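Local coordinates for uncharacterized protein conserved in bacteria (Streptococcus suis, PDB 4FZQ) that forms the G5 domain of HP0197, a surface antigen that mediates attachment of the bacterium to host cells, at residues 8-13 / 44-49; 34-39 / 69-74. The protein carries 1 engineered substitution. One frame throughout, in Å; residues are numbered along the deposited sequence.

In the fold
The G5 domain here is long and thin, with a three-stranded sheet on each side of the chain's centre. Contact 1 lies in the antiparallel sheet and joins strands 4-13 and 41-50. Contact 2 lies in the mixed sheet and joins strands 31-35 and 71-75 and the loops beside them. Their centres are about 28 Å apart. No strand is used twice, but 41-50 follows 31-35 in the chain, and the segments alternate. Contact 1 is partly buried. It has a regular ladder and a salt bridge whose arginine is packed against a tyrosine. Contact 2 is a surface contact. Its bonding is less regular, with a small apolar patch at one end and a lysine-glutamine bond at the other.

Contact 1 of 2, residues 8-13 / 44-49; sequences RKVEEA and SVYQDV
R8, K9 and V10 lie opposite Y46, V45 and S44 in antiparallel register, with the strand axes 4.6 Å apart at their closest. R8 with Y46 and V10 with S44 are hydrogen-bonded pairs. K9 with V45, between them, is a non-hydrogen-bonded pair. Y46 N reaches R8 O at 2.6 Å, and R8 N bonds back to Y46 O. V10 and S44 exchange two similar bonds. V45 CA also makes a CA-H...O contact of 3.2 Å with R8 O. The side chains of R8, V10, S44 and Y46 share one face of the sheet, and those of K9 and V45 the other.

The main side-chain interaction is a salt bridge. R8 NE donates to D48 OD1 at 2.6 Å, nearly straight at 171°. The oxygen is met on its syn side and lies in the guanidinium plane. The R8 chain bends at chi3 (-61°), which sets the position of NE. D48 is buried, and K6 NZ makes a second salt bridge to the same OD1. The two cations would probably stabilise its negative charge.

This ladder belongs to the antiparallel sheet of the G5 domain, in which 41-50 is the middle strand and 4-13 an outer one. V10, E11 and E12 pair with a strand of the second subunit, so the sheet continues across the interface. R8 NH1 forms a salt bridge there with E12 of the second subunit.

Y46 CB, not its ring, covers one face of the R8 guanidinium, 3.9 Å above the plane and toward the rim. The ring and guanidinium planes are 12° apart, and R8 NH2 comes to the ring obliquely. V10 CG2 packs against Y46 CE1 at 3.9 Å. A water donates to V10 O and is also hydrogen-bonded to S44 OG, at 2.8 Å.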
loop_
_atom_site.group_PDB
_atom_site.type_symbol
_atom_site.label_atom_id
_atom_site.label_comp_id
_atom_site.label_asym_id
_atom_site.label_seq_id
_atom_site.Cartn_x
_atom_site.Cartn_y
_atom_site.Cartn_z
ATOM N N ARG A 8 -15.338 6.078 -20.324
ATOM C CA ARG A 8 -14.639 6.679 -19.190
ATOM C C ARG A 8 -13.167 6.324 -19.211
ATOM O O ARG A 8 -12.786 5.203 -19.545
ATOM C CB ARG A 8 -15.211 6.185 -17.856
ATOM C CG ARG A 8 -16.461 6.881 -17.389
ATOM C CD ARG A 8 -16.816 6.474 -15.971
ATOM N NE ARG A 8 -17.063 5.042 -15.855
ATOM C CZ ARG A 8 -16.233 4.183 -15.276
ATOM N NH1 ARG A 8 -15.091 4.610 -14.754
ATOM N NH2 ARG A 8 -16.552 2.897 -15.213
ATOM N N LYS A 9 -12.341 7.283 -18.835
ATOM C CA LYS A 9 -10.913 7.056 -18.774
ATOM C C LYS A 9 -10.521 7.159 -17.301
ATOM O O LYS A 9 -10.859 8.129 -16.629
ATOM C CB LYS A 9 -10.185 8.110 -19.608
ATOM C CG LYS A 9 -8.677 7.936 -19.666
ATOM C CD LYS A 9 -7.989 9.106 -20.375
ATOM C CE LYS A 9 -8.312 9.149 -21.866
ATOM N NZ LYS A 9 -9.780 9.297 -22.147
ATOM N N VAL A 10 -9.839 6.141 -16.791
ATOM C CA VAL A 10 -9.394 6.131 -15.403
ATOM C C VAL A 10 -7.870 5.980 -15.383
ATOM O O VAL A 10 -7.325 5.030 -15.939
ATOM C CB VAL A 10 -10.044 4.966 -14.620
ATOM C CG1 VAL A 10 -9.434 4.855 -13.235
ATOM C CG2 VAL A 10 -11.550 5.188 -14.522
ATOM N N GLU A 11 -7.189 6.929 -14.750
ATOM C CA GLU A 11 -5.732 6.912 -14.665
ATOM C C GLU A 11 -5.204 6.497 -13.306
ATOM O O GLU A 11 -5.491 7.136 -12.305
ATOM C CB GLU A 11 -5.159 8.289 -14.993
ATOM C CG GLU A 11 -4.918 8.532 -16.459
ATOM C CD GLU A 11 -4.052 9.758 -16.728
ATOM O OE1 GLU A 11 -3.100 10.013 -15.947
ATOM O OE2 GLU A 11 -4.310 10.450 -17.741
ATOM N N GLU A 12 -4.429 5.425 -13.267
ATOM C CA GLU A 12 -3.856 4.984 -12.010
ATOM C C GLU A 12 -2.365 5.293 -12.020
ATOM O O GLU A 12 -1.645 4.899 -12.944
ATOM C CB GLU A 12 -4.062 3.494 -11.821
ATOM C CG GLU A 12 -3.419 2.984 -10.562
ATOM C CD GLU A 12 -3.645 1.507 -10.355
ATOM O OE1 GLU A 12 -4.821 1.083 -10.384
ATOM O OE2 GLU A 12 -2.650 0.775 -10.156
ATOM N N ALA A 13 -1.892 6.016 -11.013
ATOM C CA ALA A 13 -0.473 6.335 -10.980
ATOM C C ALA A 13 0.293 5.097 -10.564
ATOM O O ALA A 13 -0.096 4.395 -9.630
ATOM C CB ALA A 13 -0.199 7.463 -10.009
ATOM N N SER A 44 -6.978 3.149 -18.167
ATOM C CA SER A 44 -7.986 2.210 -18.610
ATOM C C SER A 44 -9.154 2.982 -19.200
ATOM O O SER A 44 -9.588 3.999 -18.645
ATOM C CB SER A 44 -8.483 1.359 -17.443
ATOM O OG SER A 44 -7.436 0.641 -16.841
ATOM N N VAL A 45 -9.644 2.511 -20.341
ATOM C CA VAL A 45 -10.798 3.133 -20.973
ATOM C C VAL A 45 -11.943 2.157 -20.760
ATOM O O VAL A 45 -11.834 0.978 -21.108
ATOM C CB VAL A 45 -10.597 3.341 -22.480
ATOM C CG1 VAL A 45 -11.899 3.848 -23.106
ATOM C CG2 VAL A 45 -9.481 4.337 -22.724
ATOM N N TYR A 46 -13.027 2.646 -20.170
ATOM C CA TYR A 46 -14.186 1.806 -19.903
ATOM C C TYR A 46 -15.374 2.268 -20.699
ATOM O O TYR A 46 -15.391 3.384 -21.230
ATOM C CB TYR A 46 -14.589 1.867 -18.428
ATOM C CG TYR A 46 -13.587 1.293 -17.462
ATOM C CD1 TYR A 46 -12.587 2.089 -16.907
ATOM C CD2 TYR A 46 -13.640 -0.051 -17.102
ATOM C CE1 TYR A 46 -11.660 1.552 -16.007
ATOM C CE2 TYR A 46 -12.729 -0.593 -16.214
ATOM C CZ TYR A 46 -11.741 0.213 -15.667
ATOM O OH TYR A 46 -10.841 -0.319 -14.776
ATOM N N GLN A 47 -16.378 1.399 -20.780
ATOM C CA GLN A 47 -17.616 1.761 -21.452
ATOM C C GLN A 47 -18.767 1.378 -20.542
ATOM O O GLN A 47 -18.887 0.229 -20.124
ATOM C CB GLN A 47 -17.783 1.061 -22.783
ATOM C CG GLN A 47 -18.884 1.716 -23.573
ATOM C CD GLN A 47 -19.137 1.062 -24.899
ATOM O OE1 GLN A 47 -19.637 1.701 -25.821
ATOM N NE2 GLN A 47 -18.812 -0.221 -25.005
ATOM N N ASP A 48 -19.607 2.355 -20.225
ATOM C CA ASP A 48 -20.738 2.120 -19.347
ATOM C C ASP A 48 -22.039 2.082 -20.120
ATOM O O ASP A 48 -22.169 2.737 -21.157
ATOM C CB ASP A 48 -20.830 3.236 -18.308
ATOM C CG ASP A 48 -19.642 3.266 -17.367
ATOM O OD1 ASP A 48 -19.326 4.362 -16.861
ATOM O OD2 ASP A 48 -19.037 2.205 -17.120
ATOM N N VAL A 49 -22.991 1.300 -19.624
ATOM C CA VAL A 49 -24.305 1.244 -20.245
ATOM C C VAL A 49 -25.203 1.990 -19.273
ATOM O O VAL A 49 -25.202 1.705 -18.076
ATOM C CB VAL A 49 -24.858 -0.190 -20.376
ATOM C CG1 VAL A 49 -26.163 -0.161 -21.165
ATOM C CG2 VAL A 49 -23.875 -1.071 -21.052
HETATM O O HOH W 1 -6.455 2.386 -14.854
#

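Contact 2 of 2, residues 34-39 / 69-74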
loop_
_atom_site.group_PDB
_atom_site.type_symbol
_atom_site.label_atom_id
_atom_site.label_comp_id
_atom_site.label_asym_id
_atom_site.label_seq_id
_atom_site.Cartn_x
_atom_site.Cartn_y
_atom_site.Cartn_z
ATOM N N LEU A 34 19.525 12.339 -7.767
ATOM C CA LEU A 34 19.937 12.884 -9.051
ATOM C C LEU A 34 18.734 13.494 -9.754
ATOM O O LEU A 34 18.858 14.479 -10.478
ATOM C CB LEU A 34 20.525 11.785 -9.926
ATOM C CG LEU A 34 21.898 12.062 -10.530
ATOM C CD1 LEU A 34 22.211 10.974 -11.548
ATOM C CD2 LEU A 34 21.918 13.436 -11.187
ATOM N N GLN A 35 17.573 12.880 -9.559
ATOM C CA GLN A 35 16.340 13.377 -10.143
ATOM C C GLN A 35 15.181 12.784 -9.354
ATOM O O GLN A 35 15.269 11.665 -8.846
ATOM C CB GLN A 35 16.255 13.031 -11.638
ATOM C CG GLN A 35 15.768 11.644 -11.970
ATOM C CD GLN A 35 15.779 11.360 -13.471
ATOM O OE1 GLN A 35 15.302 10.317 -13.918
ATOM N NE2 GLN A 35 16.333 12.283 -14.253
ATOM N N GLU A 36 14.102 13.549 -9.235
ATOM C CA GLU A 36 12.955 13.111 -8.455
ATOM C C GLU A 36 12.073 12.069 -9.119
ATOM O O GLU A 36 11.349 11.348 -8.442
ATOM C CB GLU A 36 12.125 14.330 -8.035
ATOM C CG GLU A 36 12.942 15.336 -7.216
ATOM C CD GLU A 36 12.109 16.123 -6.213
ATOM O OE1 GLU A 36 11.266 16.948 -6.637
ATOM O OE2 GLU A 36 12.306 15.911 -4.993
ATOM N N GLY A 37 12.135 11.994 -10.441
ATOM C CA GLY A 37 11.331 11.021 -11.157
ATOM C C GLY A 37 9.835 11.253 -11.084
ATOM O O GLY A 37 9.313 11.701 -10.065
ATOM N N LYS A 38 9.151 10.950 -12.182
ATOM C CA LYS A 38 7.704 11.106 -12.280
ATOM C C LYS A 38 7.037 9.747 -12.352
ATOM O O LYS A 38 7.554 8.823 -12.971
ATOM C CB LYS A 38 7.335 11.915 -13.526
ATOM C CG LYS A 38 7.551 13.419 -13.392
ATOM C CD LYS A 38 8.831 13.905 -14.074
ATOM C CE LYS A 38 8.710 13.877 -15.599
ATOM N NZ LYS A 38 9.863 14.545 -16.277
ATOM N N ALA A 39 5.880 9.632 -11.723
ATOM C CA ALA A 39 5.139 8.377 -11.710
ATOM C C ALA A 39 4.749 7.898 -13.104
ATOM O O ALA A 39 4.483 8.700 -14.002
ATOM C CB ALA A 39 3.885 8.528 -10.855
ATOM N N GLN A 69 9.308 8.190 -15.101
ATOM C CA GLN A 69 10.686 8.636 -15.014
ATOM C C GLN A 69 11.219 8.190 -13.660
ATOM O O GLN A 69 10.586 8.427 -12.633
ATOM C CB GLN A 69 10.739 10.160 -15.139
ATOM C CG GLN A 69 12.125 10.767 -15.006
ATOM C CD GLN A 69 12.090 12.287 -15.028
ATOM O OE1 GLN A 69 11.838 12.894 -16.065
ATOM N NE2 GLN A 69 12.334 12.909 -13.875
ATOM N N ASN A 70 12.374 7.534 -13.662
ATOM C CA ASN A 70 12.974 7.059 -12.419
ATOM C C ASN A 70 13.428 8.158 -11.472
ATOM O O ASN A 70 13.847 9.238 -11.885
ATOM C CB ASN A 70 14.205 6.186 -12.684
ATOM C CG ASN A 70 13.861 4.788 -13.149
ATOM O OD1 ASN A 70 12.699 4.375 -13.138
ATOM N ND2 ASN A 70 14.887 4.038 -13.553
ATOM N N ARG A 71 13.333 7.855 -10.187
ATOM C CA ARG A 71 13.809 8.739 -9.153
ATOM C C ARG A 71 15.209 8.141 -8.989
ATOM O O ARG A 71 15.351 6.919 -8.868
ATOM C CB ARG A 71 12.976 8.529 -7.893
ATOM C CG ARG A 71 13.433 9.286 -6.662
ATOM C CD ARG A 71 12.499 8.981 -5.499
ATOM N NE ARG A 71 13.023 9.455 -4.222
ATOM C CZ ARG A 71 13.144 10.736 -3.892
ATOM N NH1 ARG A 71 12.768 11.678 -4.750
ATOM N NH2 ARG A 71 13.649 11.074 -2.711
ATOM N N ILE A 72 16.247 8.961 -9.028
ATOM C CA ILE A 72 17.587 8.411 -8.882
ATOM C C ILE A 72 18.244 8.842 -7.579
ATOM O O ILE A 72 18.425 10.037 -7.326
ATOM C CB ILE A 72 18.521 8.818 -10.061
ATOM C CG1 ILE A 72 18.136 8.080 -11.344
ATOM C CG2 ILE A 72 19.952 8.446 -9.740
ATOM C CD1 ILE A 72 17.014 7.036 -11.306
ATOM N N LEU A 73 18.597 7.862 -6.753
ATOM C CA LEU A 73 19.264 8.147 -5.494
ATOM C C LEU A 73 20.735 7.772 -5.673
ATOM O O LEU A 73 21.054 6.649 -6.062
ATOM C CB LEU A 73 18.655 7.333 -4.351
ATOM C CG LEU A 73 19.120 7.801 -2.964
ATOM C CD1 LEU A 73 18.446 9.132 -2.658
ATOM C CD2 LEU A 73 18.779 6.780 -1.889
ATOM N N VAL A 74 21.623 8.723 -5.407
ATOM C CA VAL A 74 23.058 8.498 -5.551
ATOM C C VAL A 74 23.710 8.471 -4.170
ATOM O O VAL A 74 23.553 9.402 -3.385
ATOM C CB VAL A 74 23.715 9.615 -6.412
ATOM C CG1 VAL A 74 25.146 9.250 -6.726
ATOM C CG2 VAL A 74 22.940 9.808 -7.715
HETATM O O HOH W 2 10.114 10.808 -6.062
#
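In the mixed sheet of the G5 domain, L34, where the chain turns a corner, and Q35 meet I72 of the central strand 71-75. The two segments run roughly antiparallel, and the contact continues past the strands into the loops at 36-39 and 69-70. L34 N bonds to I72 O at 2.6 Å, and I72 N to Q35 O at 2.9 Å. Farther into the loops, Q69 N bonds to K38 O on a lone pair, at 2.8 Å.

L34 forms the apolar end of the contact. Its side chain lies beside that of I72 and points the same way, with L34 CB 3.4 Å from I72 CG2. L34 CG lies 3.8 Å from V74 CG2.

G37 CA sits 3.1 Å from Q69 O. A CB here would run into the backbone of Q69, N70 and R71, and the positive phi also suits glycine. R71 extends from CG to NE and passes its CB and CG by E36 O. A water donates to this E36 O and takes a weak bond from R71 NH1. R71 NE forms a salt bridge with E18, on the strand flanking 71-75 on its other side.

The K38 chain bends at chi2 (101°) and chi3 (72°), which brings CD and CE against the Q69 amide, and the two side chains cross obliquely. K38 NZ donates to Q69 OE1 at 2.6 Å, from 46° above the plane of the amide carbonyl.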